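Local coordinates for chemotaxis protein cheA (Thermotoga maritima, PDB 1TQG) that probably relays phosphoryl groups in bacterial chemotaxis signalling, as the histidine-containing phosphotransfer domain of a sensor kinase, at residues I38-A41 / F42-L45; L45-L48 / K49-G53. All coordinates share one frame; numbering follows the deposited sequence.

Interaction 1. Residues I38-A41 / F42-L45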
ATOM      1  N   ILE A  38      10.486   4.358   5.538  1.00 15.55           N
ATOM      2  CA  ILE A  38      10.283   4.295   4.072  1.00 13.85           C
ATOM      3  C   ILE A  38      10.247   2.848   3.630  1.00 13.66           C
ATOM      4  O   ILE A  38       9.377   2.470   2.828  1.00 14.29           O
ATOM      5  CB  ILE A  38      11.329   5.135   3.311  1.00 15.15           C
ATOM      6  CG1 ILE A  38      11.231   6.611   3.726  1.00 15.85           C
ATOM      7  CG2 ILE A  38      11.233   4.915   1.823  1.00 15.86           C
ATOM      8  CD1 ILE A  38      12.385   7.402   3.177  1.00 17.74           C
ATOM      9  N   ASN A  39      11.186   2.059   4.086  1.00 14.00           N
ATOM     10  CA  ASN A  39      11.236   0.659   3.763  1.00 14.28           C
ATOM     11  C   ASN A  39       9.970  -0.103   4.243  1.00 14.42           C
ATOM     12  O   ASN A  39       9.446  -0.945   3.494  1.00 15.54           O
ATOM     13  CB  ASN A  39      12.466  -0.016   4.337  1.00 16.44           C
ATOM     14  CG  ASN A  39      13.731   0.498   3.704  1.00 23.28           C
ATOM     15  OD1 ASN A  39      13.813   0.859   2.561  1.00 34.93           O
ATOM     16  ND2 ASN A  39      14.798   0.431   4.448  1.00 29.02           N
ATOM     17  N   GLU A  40       9.468   0.197   5.407  1.00 16.86           N
ATOM     18  CA  GLU A  40       8.247  -0.408   5.895  1.00 19.47           C
ATOM     19  C   GLU A  40       7.077  -0.189   4.954  1.00 17.57           C
ATOM     20  O   GLU A  40       6.262  -1.067   4.689  1.00 18.12           O
ATOM     21  CB  GLU A  40       7.827   0.163   7.237  1.00 26.80           C
ATOM     22  CG  GLU A  40       8.582  -0.235   8.436  1.00 30.09           C
ATOM     23  CD  GLU A  40       8.054   0.351   9.735  1.00 33.45           C
ATOM     24  OE1 GLU A  40       6.943   0.874   9.957  1.00 44.37           O
ATOM     25  OE2 GLU A  40       8.913   0.260  10.607  1.00 32.70           O
ATOM     26  N   ALA A  41       6.971   1.064   4.544  1.00 16.56           N
ATOM     27  CA  ALA A  41       5.898   1.377   3.610  1.00 17.13           C
ATOM     28  C   ALA A  41       6.087   0.685   2.280  1.00 15.20           C
ATOM     29  O   ALA A  41       5.074   0.136   1.744  1.00 15.75           O
ATOM     30  CB  ALA A  41       5.852   2.889   3.430  1.00 18.04           C
ATOM     31  N   PHE A  42       7.294   0.704   1.736  1.00 14.66           N
ATOM     32  CA  PHE A  42       7.566  -0.036   0.533  1.00 14.43           C
ATOM     33  C   PHE A  42       7.128  -1.513   0.638  1.00 13.74           C
ATOM     34  O   PHE A  42       6.471  -2.031  -0.248  1.00 14.36           O
ATOM     35  CB  PHE A  42       9.082   0.115   0.187  1.00 14.72           C
ATOM     36  CG  PHE A  42       9.448  -0.810  -0.970  1.00 15.53           C
ATOM     37  CD1 PHE A  42       9.122  -0.475  -2.280  1.00 15.23           C
ATOM     38  CD2 PHE A  42      10.049  -2.006  -0.710  1.00 24.89           C
ATOM     39  CE1 PHE A  42       9.355  -1.359  -3.308  1.00 20.28           C
ATOM     40  CE2 PHE A  42      10.285  -2.904  -1.746  1.00 28.41           C
ATOM     41  CZ  PHE A  42       9.925  -2.570  -3.047  1.00 26.47           C
ATOM     42  N   ARG A  43       7.507  -2.166   1.744  1.00 14.45           N
ATOM     43  CA  ARG A  43       7.267  -3.577   1.913  1.00 15.20           C
ATOM     44  C   ARG A  43       5.760  -3.919   1.936  1.00 15.21           C
ATOM     45  O   ARG A  43       5.311  -4.893   1.348  1.00 15.30           O
ATOM     46  CB  ARG A  43       7.868  -4.149   3.178  1.00 16.69           C
ATOM     47  CG  ARG A  43       9.388  -4.094   3.118  1.00 20.09           C
ATOM     48  CD  ARG A  43       9.965  -4.857   4.262  1.00 25.48           C
ATOM     49  NE  ARG A  43       9.935  -4.172   5.527  1.00 37.93           N
ATOM     50  CZ  ARG A  43      10.872  -3.397   6.094  1.00 36.35           C
ATOM     51  NH1 ARG A  43      12.025  -3.090   5.509  1.00 30.30           N
ATOM     52  NH2 ARG A  43      10.626  -2.888   7.300  1.00 28.19           N
ATOM     53  N   ALA A  44       5.007  -3.035   2.621  1.00 14.50           N
ATOM     54  CA  ALA A  44       3.550  -3.264   2.674  1.00 14.34           C
ATOM     55  C   ALA A  44       2.933  -3.109   1.301  1.00 13.63           C
ATOM     56  O   ALA A  44       2.102  -3.899   0.897  1.00 14.29           O
ATOM     57  CB  ALA A  44       2.955  -2.266   3.676  1.00 16.26           C
ATOM     58  N   LEU A  45       3.326  -2.062   0.554  1.00 13.97           N
ATOM     59  CA  LEU A  45       2.805  -1.874  -0.795  1.00 13.09           C
ATOM     60  C   LEU A  45       3.189  -3.014  -1.697  1.00 13.76           C
ATOM     61  O   LEU A  45       2.399  -3.417  -2.569  1.00 13.91           O
ATOM     62  CB  LEU A  45       3.277  -0.531  -1.367  1.00 14.23           C
ATOM     63  CG  LEU A  45       2.604   0.693  -0.729  1.00 14.99           C
ATOM     64  CD1 LEU A  45       3.463   1.923  -1.007  1.00 17.38           C
ATOM     65  CD2 LEU A  45       1.190   0.832  -1.189  1.00 16.92           C
TER
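Between I38-A41 and F42-L45 one unbroken alpha helix makes its regular i to i+4 bonds, from F42 N to I38 O (2.9 Å) through to L45 N on A41 O (3.1 Å). The side chain that does most here is R43. Its chain runs back toward the N-terminal end of the helix, and a bend at chi3 (-78°) lays the guanidinium with one face over the N39-E40 peptide. R43 NH1 touches N39 CB at 3.3 Å and R43 NH2 reaches E40 CG at 3.5 Å, while the aliphatic CG of R43 rests on N39 O at 3.2 Å. The E40 carboxylate is turned 48° from the guanidinium plane and makes no salt bridge with it: E40 OE2 stays 4.9 Å from R43 NH2, and OE1 is hydrogen-bonded to T24 OG1. R43 NH2 instead forms its salt bridge with E36. F42 leads its ring away from this cluster, to a cation-pi contact with R75. Within the two segments the R43 side chain therefore meets its neighbours by van der Waals contact, and its ionic partner E36, two turns earlier, probably helps hold the guanidinium flat along the helix surface.

Interaction 2. Residues L45-L48 / K49-G53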
ATOM      1  N   LEU A  45       3.326  -2.062   0.554  1.00 13.97           N
ATOM      2  CA  LEU A  45       2.805  -1.874  -0.795  1.00 13.09           C
ATOM      3  C   LEU A  45       3.189  -3.014  -1.697  1.00 13.76           C
ATOM      4  O   LEU A  45       2.399  -3.417  -2.569  1.00 13.91           O
ATOM      5  CB  LEU A  45       3.277  -0.531  -1.367  1.00 14.23           C
ATOM      6  CG  LEU A  45       2.604   0.693  -0.729  1.00 14.99           C
ATOM      7  CD1 LEU A  45       3.463   1.923  -1.007  1.00 17.38           C
ATOM      8  CD2 LEU A  45       1.190   0.832  -1.189  1.00 16.92           C
ATOM      9  N   HIS A  46       4.410  -3.506  -1.574  1.00 13.72           N
ATOM     10  CA  HIS A  46       4.876  -4.602  -2.410  1.00 13.77           C
ATOM     11  C   HIS A  46       4.070  -5.850  -2.090  1.00 13.45           C
ATOM     12  O   HIS A  46       3.668  -6.594  -3.005  1.00 14.42           O
ATOM     13  CB  HIS A  46       6.397  -4.779  -2.129  1.00 14.10           C
ATOM     14  CG  HIS A  46       6.953  -5.812  -3.039  1.00 15.47           C
ATOM     15  ND1 HIS A  46       7.082  -5.610  -4.377  1.00 19.89           N
ATOM     16  CD2 HIS A  46       7.514  -7.006  -2.797  1.00 17.54           C
ATOM     17  CE1 HIS A  46       7.617  -6.614  -4.942  1.00 23.21           C
ATOM     18  NE2 HIS A  46       7.880  -7.532  -4.038  1.00 19.88           N
ATOM     19  N   THR A  47       3.780  -6.114  -0.818  1.00 14.71           N
ATOM     20  CA  THR A  47       2.962  -7.272  -0.452  1.00 15.22           C
ATOM     21  C   THR A  47       1.565  -7.127  -1.065  1.00 14.05           C
ATOM     22  O   THR A  47       0.978  -8.060  -1.642  1.00 14.75           O
ATOM     23  CB  THR A  47       2.835  -7.454   1.085  1.00 17.31           C
ATOM     24  OG1 THR A  47       4.110  -7.864   1.595  1.00 20.35           O
ATOM     25  CG2 THR A  47       1.859  -8.549   1.443  1.00 18.44           C
ATOM     26  N   LEU A  48       0.963  -5.934  -0.955  1.00 13.95           N
ATOM     27  CA  LEU A  48      -0.380  -5.722  -1.559  1.00 12.77           C
ATOM     28  C   LEU A  48      -0.360  -5.949  -3.047  1.00 12.72           C
ATOM     29  O   LEU A  48      -1.287  -6.550  -3.583  1.00 13.57           O
ATOM     30  CB  LEU A  48      -0.854  -4.327  -1.188  1.00 12.67           C
ATOM     31  CG  LEU A  48      -1.272  -4.067   0.269  1.00 13.47           C
ATOM     32  CD1 LEU A  48      -1.353  -2.577   0.529  1.00 16.77           C
ATOM     33  CD2 LEU A  48      -2.571  -4.789   0.566  1.00 23.09           C
ATOM     34  N   LYS A  49       0.680  -5.498  -3.728  1.00 13.37           N
ATOM     35  CA  LYS A  49       0.774  -5.700  -5.173  1.00 14.03           C
ATOM     36  C   LYS A  49       0.768  -7.172  -5.482  1.00 13.98           C
ATOM     37  O   LYS A  49       0.107  -7.643  -6.427  1.00 15.32           O
ATOM     38  CB  LYS A  49       2.066  -5.066  -5.690  1.00 14.32           C
ATOM     39  CG  LYS A  49       2.233  -5.063  -7.213  1.00 17.52           C
ATOM     40  CD  LYS A  49       3.590  -4.630  -7.646  1.00 25.09           C
ATOM     41  CE  LYS A  49       4.760  -5.538  -7.348  1.00 40.14           C
ATOM     42  NZ  LYS A  49       6.009  -5.291  -8.108  1.00 45.17           N
ATOM     43  N   GLY A  50       1.561  -7.929  -4.742  1.00 14.87           N
ATOM     44  CA  GLY A  50       1.635  -9.353  -4.995  1.00 16.66           C
ATOM     45  C   GLY A  50       0.331 -10.091  -4.701  1.00 15.49           C
ATOM     46  O   GLY A  50      -0.061 -11.018  -5.430  1.00 18.08           O
ATOM     47  N   MET A  51      -0.345  -9.712  -3.623  1.00 14.86           N
ATOM     48  CA  MET A  51      -1.671 -10.292  -3.351  1.00 15.65           C
ATOM     49  C   MET A  51      -2.634 -10.005  -4.468  1.00 13.75           C
ATOM     50  O   MET A  51      -3.393 -10.891  -4.920  1.00 14.52           O
ATOM     51  CB  MET A  51      -2.166  -9.678  -2.038  1.00 17.86           C
ATOM     52  CG  MET A  51      -1.301 -10.141  -0.886  1.00 21.22           C
ATOM     53  SD  MET A  51      -1.879  -9.339   0.605  0.75 34.09           S
ATOM     54  CE  MET A  51      -3.477 -10.162   0.765  0.75 38.57           C
ATOM     55  N   ALA A  52      -2.690  -8.781  -4.909  1.00 13.00           N
ATOM     56  CA  ALA A  52      -3.593  -8.440  -6.014  1.00 12.64           C
ATOM     57  C   ALA A  52      -3.245  -9.271  -7.241  1.00 13.49           C
ATOM     58  O   ALA A  52      -4.156  -9.741  -7.939  1.00 14.68           O
ATOM     59  CB  ALA A  52      -3.530  -6.962  -6.291  1.00 13.64           C
ATOM     60  N   GLY A  53      -1.952  -9.479  -7.532  1.00 14.42           N
ATOM     61  CA  GLY A  53      -1.591 -10.237  -8.692  1.00 17.05           C
ATOM     62  C   GLY A  53      -2.063 -11.663  -8.645  1.00 16.12           C
ATOM     63  O   GLY A  53      -2.478 -12.270  -9.648  1.00 17.65           O
TER
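H46 and K49 stand side by side one turn apart, and their side chains meet at a slant. Both first torsions put CG anti to the backbone N (chi1 -175° in H46, -174° in K49). A bend at chi3 of the lysine then brings its end up to the imidazole: K49 CE lies 3.8 Å from H46 ND1, and K49 NZ the same 3.8 Å from H46 CE1. The approach is oblique to the ring. What joins the two polar ends is a common partner, E68 of helix 58-75, whose OE1 is hydrogen-bonded to H46 ND1 while OE2 forms a salt bridge with K49 NZ. The carboxylate thus helps fix the rotation of the imidazole. H46 and K49 occupy the first and fourth positions of the HxxKG motif of Hpt domains, so H46 is probably the phosphorylated histidine; with ND1 engaged by E68, NE2 is the likelier acceptor.

On another side of the helix T47 and M51 meet one turn apart, their side chains also at a slant. M51 CG sits over the backbone at 3.2 Å from T47 O, the same oxygen that accepts M51 N at 2.9 Å. M51 SD lies 3.9 Å from T47 CG2. Both side-chain distances hold for one of two conformers of the methionine and are provisional. T47 turns its hydroxyl back to R43 O. G50, without a side chain, follows K49 and completes the motif.

L45 and L48 face the bundle interior, packing against both helix 3-30, at L21 and T14, and helix 58-75, at L71 and C64. T47 and M51 border helix 3-30 at Y17 and E13, whereas K49 lies along helix 58-75 beside C64 and H65.

Overall arrangement
From the N terminus the chain runs through helix 3-30 and turns into helix 35-55, which carries both contacts in succession. Interaction 1 takes up 38-45 and interaction 2 takes up 45-53, meeting at L45, with centres about 11 Å apart. Neither closes a loop: each joins consecutive turns of the same helix, and the two neither nest nor cross. L45 ends one and begins the other, its side chain on L21 of helix 3-30. Beyond their own turns, both regions pack against helices 3-30 and 58-75, interaction 1 through residues such as A41 and F42, interaction 2 through L48 and the E68 bonds. Helix 35-55 thereby ties these two helices together in the Hpt bundle.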